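Side-chain contacts in SusD homolog (Bacteroides ovatus, PDB 4F53), which probably binds mucin O-glycans at the bacterial surface, as a SusD/RagB-family outer-membrane lipoprotein serving glycan uptake: residues A[29-34]-A[100-105]; A[112-117]-A[167-172]; A[123-128]-A[157-162]; A[176-181]-A[191-196]. All blocks are in the same frame, centred on the assembly; numbering follows the deposited sequence. Where two conformers were deposited one is given.

From the N terminus, contact 1 comes first: it brings helix 25-37 back against the end of helix 82-106 and so closes a loop of 65 residues. Contact 2 opens just beyond it, joining the start of helix 110-131 to the end of helix 152-173. Contact 3 pairs the same two helices further along and falls wholly within that span. Contact 4 then closes a short loop between 176-181 and helix 190-207. None of the four cross. Leu103 of contact 1 packs on Ala116 of contact 2, whose Leu115 meets Phe178 of contact 4; helices 25-37, 82-106, 110-131, 152-173 and 190-207 of the TPR-like fold are thereby joined.

Contact 1: residues A[29-34]-A[100-105]; sequences RSLALN and YFNLKN. With ACT (acetate ion), chain C.
Helices 25-37 and 82-106 run roughly antiparallel, the axes of their short segments 9.5 Å apart at 146°, and come nearest at Leu31 and Leu103, whose CA atoms lie 6.2 Å apart. Such helix-on-helix packing builds the TPR-like fold of the SusD/RagB family. Leu31 carries most of the contact: its CD1 lies 3.6 Å from the backbone N of Leu103, and both its methyls touch ND2 of Asn102, the two side chains crossing at about a right angle. Asn102 holds CG anti to its backbone N (chi1 -166°), which brings ND2 to the leucine methyls, while OD1 bonds to Gln106. Leu103, modelled in two conformers, reaches Ala32 N with CD1 at 3.7 Å in one of them. Tyr100 points away from helix 25-37. Lys104 CD rests 3.5 Å above the Tyr100 ring, toward its rim, and Tyr100 OH accepts a bond of 3.1 Å from Lys104 NZ and joins Glu117 OE1 of helix 110-131. A phenylalanine in place of Tyr100 would probably cost Glu117 one of its partners and leave the Lys104 ammonium freer to swing. That NZ also makes a weak bond of 3.2 Å to OXT of an acetate, probably from the crystallisation liquor.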
loop_
_atom_site.group_PDB
_atom_site.type_symbol
_atom_site.label_atom_id
_atom_site.label_comp_id
_atom_site.label_asym_id
_atom_site.label_seq_id
_atom_site.Cartn_x
_atom_site.Cartn_y
_atom_site.Cartn_z
ATOM N N ARG A 29 17.269 -16.295 -14.117
ATOM C CA ARG A 29 17.680 -15.119 -13.346
ATOM C C ARG A 29 16.910 -13.888 -13.822
ATOM O O ARG A 29 16.437 -13.097 -13.012
ATOM C CB ARG A 29 19.191 -14.908 -13.515
ATOM C CG ARG A 29 19.727 -13.534 -13.116
ATOM C CD ARG A 29 20.934 -13.170 -13.953
ATOM N NE ARG A 29 21.246 -11.746 -13.854
ATOM C CZ ARG A 29 22.337 -11.179 -14.362
ATOM N NH1 ARG A 29 23.236 -11.914 -15.011
ATOM N NH2 ARG A 29 22.545 -9.877 -14.215
ATOM N N SER A 30 16.805 -13.737 -15.141
ATOM C CA SER A 30 16.098 -12.650 -15.799
ATOM C C SER A 30 14.585 -12.671 -15.448
ATOM O O SER A 30 14.032 -11.633 -15.096
ATOM C CB SER A 30 16.320 -12.741 -17.308
ATOM O OG SER A 30 15.725 -11.643 -17.978
ATOM N N LEU A 31 13.945 -13.860 -15.503
ATOM C CA LEU A 31 12.523 -14.064 -15.210
ATOM C C LEU A 31 12.235 -13.806 -13.744
ATOM O O LEU A 31 11.274 -13.098 -13.449
ATOM C CB LEU A 31 12.061 -15.482 -15.620
ATOM C CG LEU A 31 12.210 -15.846 -17.118
ATOM C CD1 LEU A 31 12.044 -17.326 -17.351
ATOM C CD2 LEU A 31 11.256 -15.065 -17.993
ATOM N N ALA A 32 13.077 -14.348 -12.829
ATOM C CA ALA A 32 12.972 -14.166 -11.370
ATOM C C ALA A 32 13.018 -12.670 -11.008
ATOM O O ALA A 32 12.237 -12.199 -10.177
ATOM C CB ALA A 32 14.094 -14.920 -10.657
ATOM N N LEU A 33 13.915 -11.923 -11.675
ATOM C CA LEU A 33 14.089 -10.496 -11.476
ATOM C C LEU A 33 12.843 -9.702 -11.888
ATOM O O LEU A 33 12.503 -8.758 -11.180
ATOM C CB LEU A 33 15.325 -9.980 -12.244
ATOM C CG LEU A 33 16.680 -10.118 -11.559
ATOM C CD1 LEU A 33 17.780 -9.631 -12.484
ATOM C CD2 LEU A 33 16.721 -9.358 -10.220
ATOM N N ASN A 34 12.179 -10.059 -13.016
ATOM C CA ASN A 34 10.987 -9.351 -13.477
ATOM C C ASN A 34 9.810 -9.639 -12.490
ATOM O O ASN A 34 9.041 -8.738 -12.163
ATOM C CB ASN A 34 10.655 -9.753 -14.943
ATOM C CG ASN A 34 11.781 -9.613 -15.982
ATOM O OD1 ASN A 34 12.815 -8.948 -15.784
ATOM N ND2 ASN A 34 11.597 -10.239 -17.147
ATOM N N TYR A 100 6.128 -15.954 -15.324
ATOM C CA TYR A 100 5.866 -16.937 -14.278
ATOM C C TYR A 100 5.741 -18.347 -14.892
ATOM O O TYR A 100 6.416 -19.281 -14.440
ATOM C CB TYR A 100 4.609 -16.545 -13.484
ATOM C CG TYR A 100 4.085 -17.606 -12.550
ATOM C CD1 TYR A 100 4.632 -17.781 -11.282
ATOM C CD2 TYR A 100 3.031 -18.434 -12.928
ATOM C CE1 TYR A 100 4.143 -18.751 -10.412
ATOM C CE2 TYR A 100 2.539 -19.415 -12.072
ATOM C CZ TYR A 100 3.100 -19.576 -10.817
ATOM O OH TYR A 100 2.595 -20.543 -9.983
ATOM N N PHE A 101 4.921 -18.491 -15.935
ATOM C CA PHE A 101 4.741 -19.789 -16.600
ATOM C C PHE A 101 6.036 -20.240 -17.281
ATOM O O PHE A 101 6.359 -21.427 -17.248
ATOM C CB PHE A 101 3.584 -19.727 -17.616
ATOM C CG PHE A 101 2.222 -19.544 -16.982
ATOM C CD1 PHE A 101 1.768 -20.423 -16.001
ATOM C CD2 PHE A 101 1.361 -18.543 -17.423
ATOM C CE1 PHE A 101 0.506 -20.261 -15.425
ATOM C CE2 PHE A 101 0.095 -18.386 -16.846
ATOM C CZ PHE A 101 -0.319 -19.239 -15.846
ATOM N N ASN A 102 6.800 -19.289 -17.841
ATOM C CA ASN A 102 8.058 -19.575 -18.509
ATOM C C ASN A 102 9.099 -20.099 -17.508
ATOM O O ASN A 102 9.716 -21.129 -17.794
ATOM C CB ASN A 102 8.561 -18.350 -19.264
ATOM C CG ASN A 102 9.671 -18.627 -20.241
ATOM O OD1 ASN A 102 10.000 -19.778 -20.565
ATOM N ND2 ASN A 102 10.288 -17.568 -20.720
ATOM N N LEU A 103 9.261 -19.425 -16.343
ATOM C CA LEU A 103 10.187 -19.819 -15.266
ATOM C C LEU A 103 9.904 -21.248 -14.788
ATOM O O LEU A 103 10.849 -21.990 -14.525
ATOM C CB LEU A 103 10.108 -18.838 -14.073
ATOM C CG LEU A 103 11.162 -18.998 -12.956
ATOM C CD1 LEU A 103 11.522 -17.671 -12.357
ATOM C CD2 LEU A 103 10.675 -19.927 -11.850
ATOM N N LYS A 104 8.608 -21.626 -14.662
ATOM C CA LYS A 104 8.187 -22.958 -14.233
ATOM C C LYS A 104 8.588 -24.020 -15.288
ATOM O O LYS A 104 8.868 -25.155 -14.909
ATOM C CB LYS A 104 6.676 -22.999 -13.954
ATOM C CG LYS A 104 6.253 -22.316 -12.646
ATOM C CD LYS A 104 4.745 -22.162 -12.624
ATOM C CE LYS A 104 4.073 -23.033 -11.603
ATOM N NZ LYS A 104 2.594 -23.067 -11.796
ATOM N N ASN A 105 8.651 -23.639 -16.585
ATOM C CA ASN A 105 9.080 -24.526 -17.685
ATOM C C ASN A 105 10.611 -24.544 -17.835
ATOM O O ASN A 105 11.151 -25.475 -18.417
ATOM C CB ASN A 105 8.457 -24.100 -19.035
ATOM C CG ASN A 105 6.945 -24.151 -19.124
ATOM O OD1 ASN A 105 6.272 -24.935 -18.438
ATOM N ND2 ASN A 105 6.383 -23.341 -20.023
HETATM C C ACT C . -1.055 -22.474 -10.994
HETATM O O ACT C . -0.886 -22.240 -12.213
HETATM O OXT ACT C . -0.192 -23.050 -10.238
HETATM C CH3 ACT C . -2.413 -22.030 -10.370
#

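Contact 2: residues A[112-117]-A[167-172]; sequences FLSLAE and ITVLGK
The hydroxyl of Ser114 is hydrogen-bonded to the carbonyl O of Glu110, one turn back in its own helix, and at the same time presses on Val169 of helix 152-173. Its OG sits 3.3 Å from CG1 of Val169, with CB and CG2 of the valine hardly further, so the oxygen meets the whole branched end of the valine and not a single methyl. The serine torsion explains this double role: with OG beside the backbone N and anti to the carbonyl carbon (chi1 -74°), the group can lean back to Glu110 while still facing the neighbouring helix. Beside this pair, Leu115 and Leu170 start out obliquely from their helices, and their ends converge until CD2 of Leu115 is 4.4 Å from CD2 of Leu170, a looser touch. Trp193 of helix 190-207 packs on both leucines. The junction belongs to the all-helical TPR-like architecture: helix 110-131 turns Phe112 and Ala116 to helix 25-37, and helix 152-173 turns Ile167 to helix 190-207. A small residue at the nearest point matches the CA separation of 7.1 Å between Ser114 and Val169. Because the serine hydroxyl bonds within its own helix, the Ser114-Val169 and Leu115-Leu170 pairs hold by shape and dispersion forces, and the polar link beside them is a long, weak ion pair from Lys172 to Glu110.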
loop_
_atom_site.group_PDB
_atom_site.type_symbol
_atom_site.label_atom_id
_atom_site.label_comp_id
_atom_site.label_asym_id
_atom_site.label_seq_id
_atom_site.Cartn_x
_atom_site.Cartn_y
_atom_site.Cartn_z
ATOM N N PHE A 112 13.947 -21.536 -6.445
ATOM C CA PHE A 112 13.525 -20.552 -7.440
ATOM C C PHE A 112 12.024 -20.629 -7.715
ATOM O O PHE A 112 11.398 -19.606 -7.966
ATOM C CB PHE A 112 14.346 -20.709 -8.729
ATOM C CG PHE A 112 15.552 -19.800 -8.740
ATOM C CD1 PHE A 112 16.704 -20.133 -8.029
ATOM C CD2 PHE A 112 15.523 -18.580 -9.420
ATOM C CE1 PHE A 112 17.811 -19.265 -8.005
ATOM C CE2 PHE A 112 16.635 -17.721 -9.413
ATOM C CZ PHE A 112 17.768 -18.064 -8.700
ATOM N N LEU A 113 11.444 -21.825 -7.631
ATOM C CA LEU A 113 10.006 -22.018 -7.836
ATOM C C LEU A 113 9.230 -21.506 -6.621
ATOM O O LEU A 113 8.133 -20.965 -6.785
ATOM C CB LEU A 113 9.681 -23.493 -8.119
ATOM C CG LEU A 113 10.275 -24.061 -9.393
ATOM C CD1 LEU A 113 10.319 -25.574 -9.326
ATOM C CD2 LEU A 113 9.572 -23.518 -10.649
ATOM N N SER A 114 9.833 -21.623 -5.414
ATOM C CA SER A 114 9.241 -21.134 -4.173
ATOM C C SER A 114 9.253 -19.610 -4.138
ATOM O O SER A 114 8.263 -18.997 -3.745
ATOM C CB SER A 114 9.966 -21.720 -2.967
ATOM O OG SER A 114 9.589 -23.082 -2.852
ATOM N N LEU A 115 10.355 -19.001 -4.597
ATOM C CA LEU A 115 10.467 -17.548 -4.680
ATOM C C LEU A 115 9.498 -16.990 -5.740
ATOM O O LEU A 115 8.833 -15.999 -5.483
ATOM C CB LEU A 115 11.899 -17.147 -5.002
ATOM C CG LEU A 115 12.886 -17.235 -3.858
ATOM C CD1 LEU A 115 14.280 -17.114 -4.391
ATOM C CD2 LEU A 115 12.616 -16.169 -2.806
ATOM N N ALA A 116 9.380 -17.662 -6.906
ATOM C CA ALA A 116 8.444 -17.278 -7.971
ATOM C C ALA A 116 7.004 -17.268 -7.428
ATOM O O ALA A 116 6.271 -16.310 -7.671
ATOM C CB ALA A 116 8.569 -18.236 -9.155
ATOM N N GLU A 117 6.632 -18.301 -6.640
ATOM C CA GLU A 117 5.322 -18.403 -5.992
ATOM C C GLU A 117 5.129 -17.323 -4.926
ATOM O O GLU A 117 4.021 -16.808 -4.797
ATOM C CB GLU A 117 5.115 -19.789 -5.356
ATOM C CG GLU A 117 3.650 -20.183 -5.243
ATOM C CD GLU A 117 2.931 -20.327 -6.573
ATOM O OE1 GLU A 117 3.597 -20.648 -7.586
ATOM O OE2 GLU A 117 1.699 -20.106 -6.604
ATOM N N ILE A 167 7.504 -21.214 3.143
ATOM C CA ILE A 167 8.200 -21.001 4.420
ATOM C C ILE A 167 9.056 -22.265 4.767
ATOM O O ILE A 167 10.216 -22.124 5.160
ATOM C CB ILE A 167 7.167 -20.630 5.515
ATOM C CG1 ILE A 167 6.652 -19.182 5.305
ATOM C CG2 ILE A 167 7.755 -20.805 6.935
ATOM C CD1 ILE A 167 5.347 -18.827 6.023
ATOM N N THR A 168 8.478 -23.485 4.599
ATOM C CA THR A 168 9.143 -24.779 4.835
ATOM C C THR A 168 10.369 -24.907 3.913
ATOM O O THR A 168 11.444 -25.244 4.394
ATOM C CB THR A 168 8.141 -25.936 4.650
ATOM O OG1 THR A 168 7.102 -25.791 5.632
ATOM C CG2 THR A 168 8.793 -27.329 4.779
ATOM N N VAL A 169 10.221 -24.591 2.610
ATOM C CA VAL A 169 11.313 -24.643 1.630
ATOM C C VAL A 169 12.426 -23.630 2.012
ATOM O O VAL A 169 13.586 -24.010 2.069
ATOM C CB VAL A 169 10.806 -24.433 0.177
ATOM C CG1 VAL A 169 11.964 -24.229 -0.801
ATOM C CG2 VAL A 169 9.932 -25.605 -0.264
ATOM N N LEU A 170 12.070 -22.390 2.330
ATOM C CA LEU A 170 13.062 -21.364 2.671
ATOM C C LEU A 170 13.821 -21.689 3.977
ATOM O O LEU A 170 15.011 -21.356 4.083
ATOM C CB LEU A 170 12.420 -19.989 2.762
ATOM C CG LEU A 170 11.849 -19.408 1.463
ATOM C CD1 LEU A 170 11.134 -18.111 1.735
ATOM C CD2 LEU A 170 12.927 -19.223 0.400
ATOM N N GLY A 171 13.120 -22.327 4.930
ATOM C CA GLY A 171 13.658 -22.777 6.210
ATOM C C GLY A 171 14.735 -23.838 6.069
ATOM O O GLY A 171 15.778 -23.726 6.719
ATOM N N LYS A 172 14.500 -24.862 5.193
ATOM C CA LYS A 172 15.461 -25.943 5.007
ATOM C C LYS A 172 16.733 -25.457 4.296
ATOM O O LYS A 172 17.790 -26.022 4.557
ATOM C CB LYS A 172 14.847 -27.182 4.324
ATOM C CG LYS A 172 14.518 -27.076 2.845
ATOM C CD LYS A 172 13.838 -28.355 2.386
ATOM C CE LYS A 172 14.072 -28.654 0.933
ATOM N NZ LYS A 172 15.468 -29.091 0.661
#

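Contact 3: residues A[123-128]-A[157-162]; sequences VMLRVT and AKMLED
Met159, deposited as selenomethionine, is driven end-on into the backbone of helix 110-131. Its chain is extended beyond CG (chi2 176°, chi3 170°), so the terminal CE arrives at the peptide link between Met124 and Leu125, 3.4 Å from C of Met124 and 3.4 Å from N of Leu125. The CB of Met124 lies against the same methyl at 3.6 Å. Met124, also selenomethionine, behaves differently: it sets out toward the other helix, but a bend at chi2 (-58°) carries its selenium end away, and the side chain packs on Tyr97 and Tyr136. Leu125 lies beside the selenium, its CD1 4.2 Å from SE of Met159. The setting is the TPR-like helical fold, in which helices 110-131 and 152-173 follow each other in the chain and run in opposite directions; between residues 123-128 and 157-162 the nearest CA atoms, those of Leu125 and Met159, are 8.5 Å apart, a distance that one long unbranched side chain spans. Met204 of helix 190-207 and the loop residue Tyr136 also pack on Met159. One turn apart on helix 152-173, Lys158 and Asp162 form a salt bridge, NZ meeting the syn lone pair of OD2 at 2.7 Å.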
loop_
_atom_site.group_PDB
_atom_site.type_symbol
_atom_site.label_atom_id
_atom_site.label_comp_id
_atom_site.label_asym_id
_atom_site.label_seq_id
_atom_site.Cartn_x
_atom_site.Cartn_y
_atom_site.Cartn_z
ATOM N N VAL A 123 2.094 -10.093 -5.420
ATOM C CA VAL A 123 1.561 -9.347 -6.566
ATOM C C VAL A 123 0.048 -9.525 -6.642
ATOM O O VAL A 123 -0.686 -8.545 -6.728
ATOM C CB VAL A 123 2.254 -9.741 -7.899
ATOM C CG1 VAL A 123 1.564 -9.088 -9.098
ATOM C CG2 VAL A 123 3.724 -9.360 -7.864
HETATM N N MSE A 124 -0.413 -10.764 -6.581
HETATM C CA MSE A 124 -1.836 -11.059 -6.691
HETATM C C MSE A 124 -2.582 -10.693 -5.397
HETATM O O MSE A 124 -3.790 -10.475 -5.451
HETATM C CB MSE A 124 -2.071 -12.505 -7.158
HETATM C CG MSE A 124 -1.513 -12.732 -8.566
HETATM SE SE MSE A 124 -2.314 -11.516 -9.894
HETATM C CE MSE A 124 -0.798 -11.283 -11.177
ATOM N N LEU A 125 -1.859 -10.534 -4.277
ATOM C CA LEU A 125 -2.429 -10.002 -3.023
ATOM C C LEU A 125 -2.876 -8.552 -3.271
ATOM O O LEU A 125 -3.961 -8.207 -2.858
ATOM C CB LEU A 125 -1.437 -10.075 -1.838
ATOM C CG LEU A 125 -1.940 -9.606 -0.448
ATOM C CD1 LEU A 125 -3.117 -10.479 0.053
ATOM C CD2 LEU A 125 -0.808 -9.635 0.571
ATOM N N ARG A 126 -2.068 -7.731 -3.980
ATOM C CA ARG A 126 -2.438 -6.344 -4.349
ATOM C C ARG A 126 -3.716 -6.340 -5.189
ATOM O O ARG A 126 -4.603 -5.526 -4.955
ATOM C CB ARG A 126 -1.348 -5.628 -5.180
ATOM C CG ARG A 126 0.042 -5.579 -4.609
ATOM C CD ARG A 126 0.971 -4.931 -5.622
ATOM N NE ARG A 126 0.428 -3.639 -6.049
ATOM C CZ ARG A 126 1.055 -2.476 -5.970
ATOM N NH1 ARG A 126 2.305 -2.418 -5.531
ATOM N NH2 ARG A 126 0.447 -1.365 -6.354
ATOM N N VAL A 127 -3.779 -7.247 -6.186
ATOM C CA VAL A 127 -4.889 -7.380 -7.137
ATOM C C VAL A 127 -6.185 -7.829 -6.419
ATOM O O VAL A 127 -7.214 -7.176 -6.618
ATOM C CB VAL A 127 -4.539 -8.287 -8.353
ATOM C CG1 VAL A 127 -5.677 -8.280 -9.377
ATOM C CG2 VAL A 127 -3.214 -7.848 -9.003
ATOM N N THR A 128 -6.144 -8.890 -5.583
ATOM C CA THR A 128 -7.365 -9.285 -4.881
ATOM C C THR A 128 -7.768 -8.193 -3.862
ATOM O O THR A 128 -8.959 -7.917 -3.699
ATOM C CB THR A 128 -7.320 -10.701 -4.274
ATOM O OG1 THR A 128 -8.625 -10.953 -3.780
ATOM C CG2 THR A 128 -6.309 -10.857 -3.112
ATOM N N ALA A 157 -7.079 -18.369 1.060
ATOM C CA ALA A 157 -6.848 -19.727 1.558
ATOM C C ALA A 157 -5.755 -20.436 0.750
ATOM O O ALA A 157 -4.867 -21.040 1.352
ATOM C CB ALA A 157 -8.135 -20.538 1.539
ATOM N N LYS A 158 -5.786 -20.329 -0.596
ATOM C CA LYS A 158 -4.755 -20.948 -1.435
ATOM C C LYS A 158 -3.382 -20.277 -1.175
ATOM O O LYS A 158 -2.400 -20.976 -0.941
ATOM C CB LYS A 158 -5.129 -20.901 -2.921
ATOM C CG LYS A 158 -4.058 -21.507 -3.801
ATOM C CD LYS A 158 -4.449 -21.640 -5.262
ATOM C CE LYS A 158 -3.232 -21.594 -6.169
ATOM N NZ LYS A 158 -2.204 -22.631 -5.838
HETATM N N MSE A 159 -3.334 -18.942 -1.140
HETATM C CA MSE A 159 -2.114 -18.182 -0.872
HETATM C C MSE A 159 -1.490 -18.560 0.456
HETATM O O MSE A 159 -0.280 -18.789 0.509
HETATM C CB MSE A 159 -2.389 -16.660 -0.860
HETATM C CG MSE A 159 -2.596 -16.053 -2.253
HETATM SE SE MSE A 159 -3.041 -14.158 -2.055
HETATM C CE MSE A 159 -2.891 -13.763 -3.921
ATOM N N LEU A 160 -2.305 -18.630 1.526
ATOM C CA LEU A 160 -1.812 -18.928 2.877
ATOM C C LEU A 160 -1.279 -20.359 2.956
ATOM O O LEU A 160 -0.214 -20.578 3.538
ATOM C CB LEU A 160 -2.863 -18.642 3.966
ATOM C CG LEU A 160 -2.960 -17.149 4.381
ATOM C CD1 LEU A 160 -4.333 -16.826 5.016
ATOM C CD2 LEU A 160 -1.814 -16.751 5.350
ATOM N N GLU A 161 -1.949 -21.305 2.280
ATOM C CA GLU A 161 -1.536 -22.702 2.231
ATOM C C GLU A 161 -0.216 -22.847 1.441
ATOM O O GLU A 161 0.673 -23.586 1.861
ATOM C CB GLU A 161 -2.652 -23.531 1.605
ATOM C CG GLU A 161 -2.331 -25.007 1.472
ATOM C CD GLU A 161 -3.510 -25.897 1.128
ATOM O OE1 GLU A 161 -4.656 -25.552 1.494
ATOM O OE2 GLU A 161 -3.279 -26.963 0.516
ATOM N N ASP A 162 -0.104 -22.164 0.297
ATOM C CA ASP A 162 1.117 -22.192 -0.507
ATOM C C ASP A 162 2.264 -21.487 0.227
ATOM O O ASP A 162 3.398 -21.977 0.191
ATOM C CB ASP A 162 0.894 -21.578 -1.912
ATOM C CG ASP A 162 -0.030 -22.404 -2.811
ATOM O OD1 ASP A 162 -0.261 -23.607 -2.500
ATOM O OD2 ASP A 162 -0.560 -21.842 -3.786
#

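Contact 4: residues A[176-181]-A[191-196]; sequences QSFSSS and SAWYKF
Phe178 meets Trp193 where the loop between helices 152-173 and 190-207 of the TPR-like fold folds back over the start of the second helix. The aromatic contact comes first. CZ of Phe178 lies 3.6 Å from NE1 of Trp193, and CE1 of Phe178 lies 3.7 Å from CD1 of Trp193, so CD1 and NE1 of the indole lie at the phenyl edge, near the phenyl plane. The planes are inclined at 31° and the centroids of the phenyl and the five-membered ring are 5.7 Å apart, an oblique pairing. Phe178 reaches this place with CG tucked between its backbone N and carbonyl carbon (chi1 59°). Apolar packing surrounds the pair: Leu115 touches both rings, Leu111 adds to Phe178, and Leu118 and Leu170 add to Trp193. On the helix itself, CZ3 of Trp193 stands 3.7 Å above the centre of the Phe196 ring. Were Phe178 cut back to alanine, a gap would probably open beside Leu115 and leave CD1 and NE1 of the indole without the phenyl against them. Polar bonds hold the frame. Trp193 NE1 bonds to Asp183 OD2, which helps fix the rotation of the indole, and the backbone of Phe178 is hydrogen-bonded to Gly188. Ser179 OG and Ser181 OG share a bond of 3.1 Å within the loop. Last comes water: one molecule lies 3.0 Å from Gln176 O, which also bonds to Thr190 OG1, and accepts from Ser191 N at 3.3 Å.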
loop_
_atom_site.group_PDB
_atom_site.type_symbol
_atom_site.label_atom_id
_atom_site.label_comp_id
_atom_site.label_asym_id
_atom_site.label_seq_id
_atom_site.Cartn_x
_atom_site.Cartn_y
_atom_site.Cartn_z
ATOM N N GLN A 176 22.095 -21.040 3.630
ATOM C CA GLN A 176 22.580 -21.132 2.250
ATOM C C GLN A 176 22.087 -19.900 1.480
ATOM O O GLN A 176 21.026 -19.337 1.786
ATOM C CB GLN A 176 22.134 -22.435 1.547
ATOM C CG GLN A 176 22.672 -23.719 2.183
ATOM C CD GLN A 176 22.261 -24.982 1.448
ATOM O OE1 GLN A 176 21.110 -25.160 1.029
ATOM N NE2 GLN A 176 23.185 -25.926 1.326
ATOM N N SER A 177 22.880 -19.473 0.501
ATOM C CA SER A 177 22.574 -18.315 -0.327
ATOM C C SER A 177 22.447 -18.717 -1.787
ATOM O O SER A 177 23.079 -19.673 -2.213
ATOM C CB SER A 177 23.660 -17.252 -0.168
ATOM O OG SER A 177 23.431 -16.118 -0.992
ATOM N N PHE A 178 21.633 -17.986 -2.549
ATOM C CA PHE A 178 21.479 -18.198 -3.990
ATOM C C PHE A 178 22.136 -16.997 -4.684
ATOM O O PHE A 178 22.626 -16.094 -3.994
ATOM C CB PHE A 178 20.025 -18.428 -4.418
ATOM C CG PHE A 178 19.044 -17.323 -4.111
ATOM C CD1 PHE A 178 18.397 -17.267 -2.879
ATOM C CD2 PHE A 178 18.698 -16.391 -5.085
ATOM C CE1 PHE A 178 17.454 -16.267 -2.612
ATOM C CE2 PHE A 178 17.750 -15.397 -4.822
ATOM C CZ PHE A 178 17.143 -15.335 -3.585
ATOM N N SER A 179 22.218 -17.015 -6.021
ATOM C CA SER A 179 22.902 -15.987 -6.805
ATOM C C SER A 179 22.319 -14.603 -6.561
ATOM O O SER A 179 21.124 -14.375 -6.763
ATOM C CB SER A 179 22.870 -16.331 -8.285
ATOM O OG SER A 179 23.677 -15.434 -9.034
ATOM N N SER A 180 23.186 -13.682 -6.105
ATOM C CA SER A 180 22.835 -12.308 -5.769
ATOM C C SER A 180 22.326 -11.510 -6.986
ATOM O O SER A 180 21.551 -10.564 -6.804
ATOM C CB SER A 180 24.025 -11.602 -5.134
ATOM O OG SER A 180 25.075 -11.450 -6.070
ATOM N N SER A 181 22.712 -11.910 -8.212
ATOM C CA SER A 181 22.268 -11.237 -9.426
ATOM C C SER A 181 20.770 -11.479 -9.719
ATOM O O SER A 181 20.199 -10.708 -10.497
ATOM C CB SER A 181 23.116 -11.657 -10.628
ATOM O OG SER A 181 22.966 -13.041 -10.901
ATOM N N SER A 191 17.686 -16.661 4.211
ATOM C CA SER A 191 17.176 -16.463 5.581
ATOM C C SER A 191 16.405 -15.128 5.703
ATOM O O SER A 191 15.464 -15.032 6.482
ATOM C CB SER A 191 18.316 -16.532 6.595
ATOM O OG SER A 191 19.176 -15.409 6.504
ATOM N N ALA A 192 16.793 -14.117 4.916
ATOM C CA ALA A 192 16.094 -12.833 4.849
ATOM C C ALA A 192 14.700 -13.014 4.185
ATOM O O ALA A 192 13.742 -12.384 4.609
ATOM C CB ALA A 192 16.930 -11.821 4.088
ATOM N N TRP A 193 14.593 -13.932 3.203
ATOM C CA TRP A 193 13.359 -14.289 2.495
ATOM C C TRP A 193 12.431 -15.094 3.391
ATOM O O TRP A 193 11.216 -14.979 3.256
ATOM C CB TRP A 193 13.672 -15.059 1.188
ATOM C CG TRP A 193 14.054 -14.130 0.079
ATOM C CD1 TRP A 193 15.266 -14.052 -0.542
ATOM C CD2 TRP A 193 13.235 -13.098 -0.504
ATOM N NE1 TRP A 193 15.250 -13.051 -1.487
ATOM C CE2 TRP A 193 14.033 -12.417 -1.450
ATOM C CE3 TRP A 193 11.927 -12.621 -0.251
ATOM C CZ2 TRP A 193 13.555 -11.326 -2.183
ATOM C CZ3 TRP A 193 11.459 -11.532 -0.974
ATOM C CH2 TRP A 193 12.258 -10.914 -1.941
ATOM N N TYR A 194 13.011 -15.902 4.299
ATOM C CA TYR A 194 12.307 -16.691 5.317
ATOM C C TYR A 194 11.556 -15.742 6.238
ATOM O O TYR A 194 10.377 -15.968 6.501
ATOM C CB TYR A 194 13.303 -17.563 6.119
ATOM C CG TYR A 194 12.652 -18.408 7.195
ATOM C CD1 TYR A 194 12.000 -19.598 6.877
ATOM C CD2 TYR A 194 12.678 -18.014 8.534
ATOM C CE1 TYR A 194 11.398 -20.381 7.863
ATOM C CE2 TYR A 194 12.062 -18.783 9.528
ATOM C CZ TYR A 194 11.433 -19.972 9.187
ATOM O OH TYR A 194 10.830 -20.751 10.147
ATOM N N LYS A 195 12.235 -14.661 6.703
ATOM C CA LYS A 195 11.635 -13.633 7.568
ATOM C C LYS A 195 10.557 -12.870 6.834
ATOM O O LYS A 195 9.527 -12.573 7.426
ATOM C CB LYS A 195 12.699 -12.642 8.091
ATOM C CG LYS A 195 13.716 -13.294 9.024
ATOM C CD LYS A 195 14.538 -12.228 9.690
ATOM C CE LYS A 195 15.835 -12.777 10.213
ATOM N NZ LYS A 195 16.607 -11.724 10.920
ATOM N N PHE A 196 10.780 -12.561 5.538
ATOM C CA PHE A 196 9.822 -11.845 4.683
ATOM C C PHE A 196 8.535 -12.679 4.551
ATOM O O PHE A 196 7.450 -12.129 4.737
ATOM C CB PHE A 196 10.454 -11.568 3.287
ATOM C CG PHE A 196 9.571 -10.884 2.263
ATOM C CD1 PHE A 196 8.625 -11.606 1.541
ATOM C CD2 PHE A 196 9.690 -9.522 2.021
ATOM C CE1 PHE A 196 7.793 -10.963 0.608
ATOM C CE2 PHE A 196 8.883 -8.883 1.071
ATOM C CZ PHE A 196 7.949 -9.606 0.362
HETATM O O HOH W 1 20.833 -17.484 4.146
#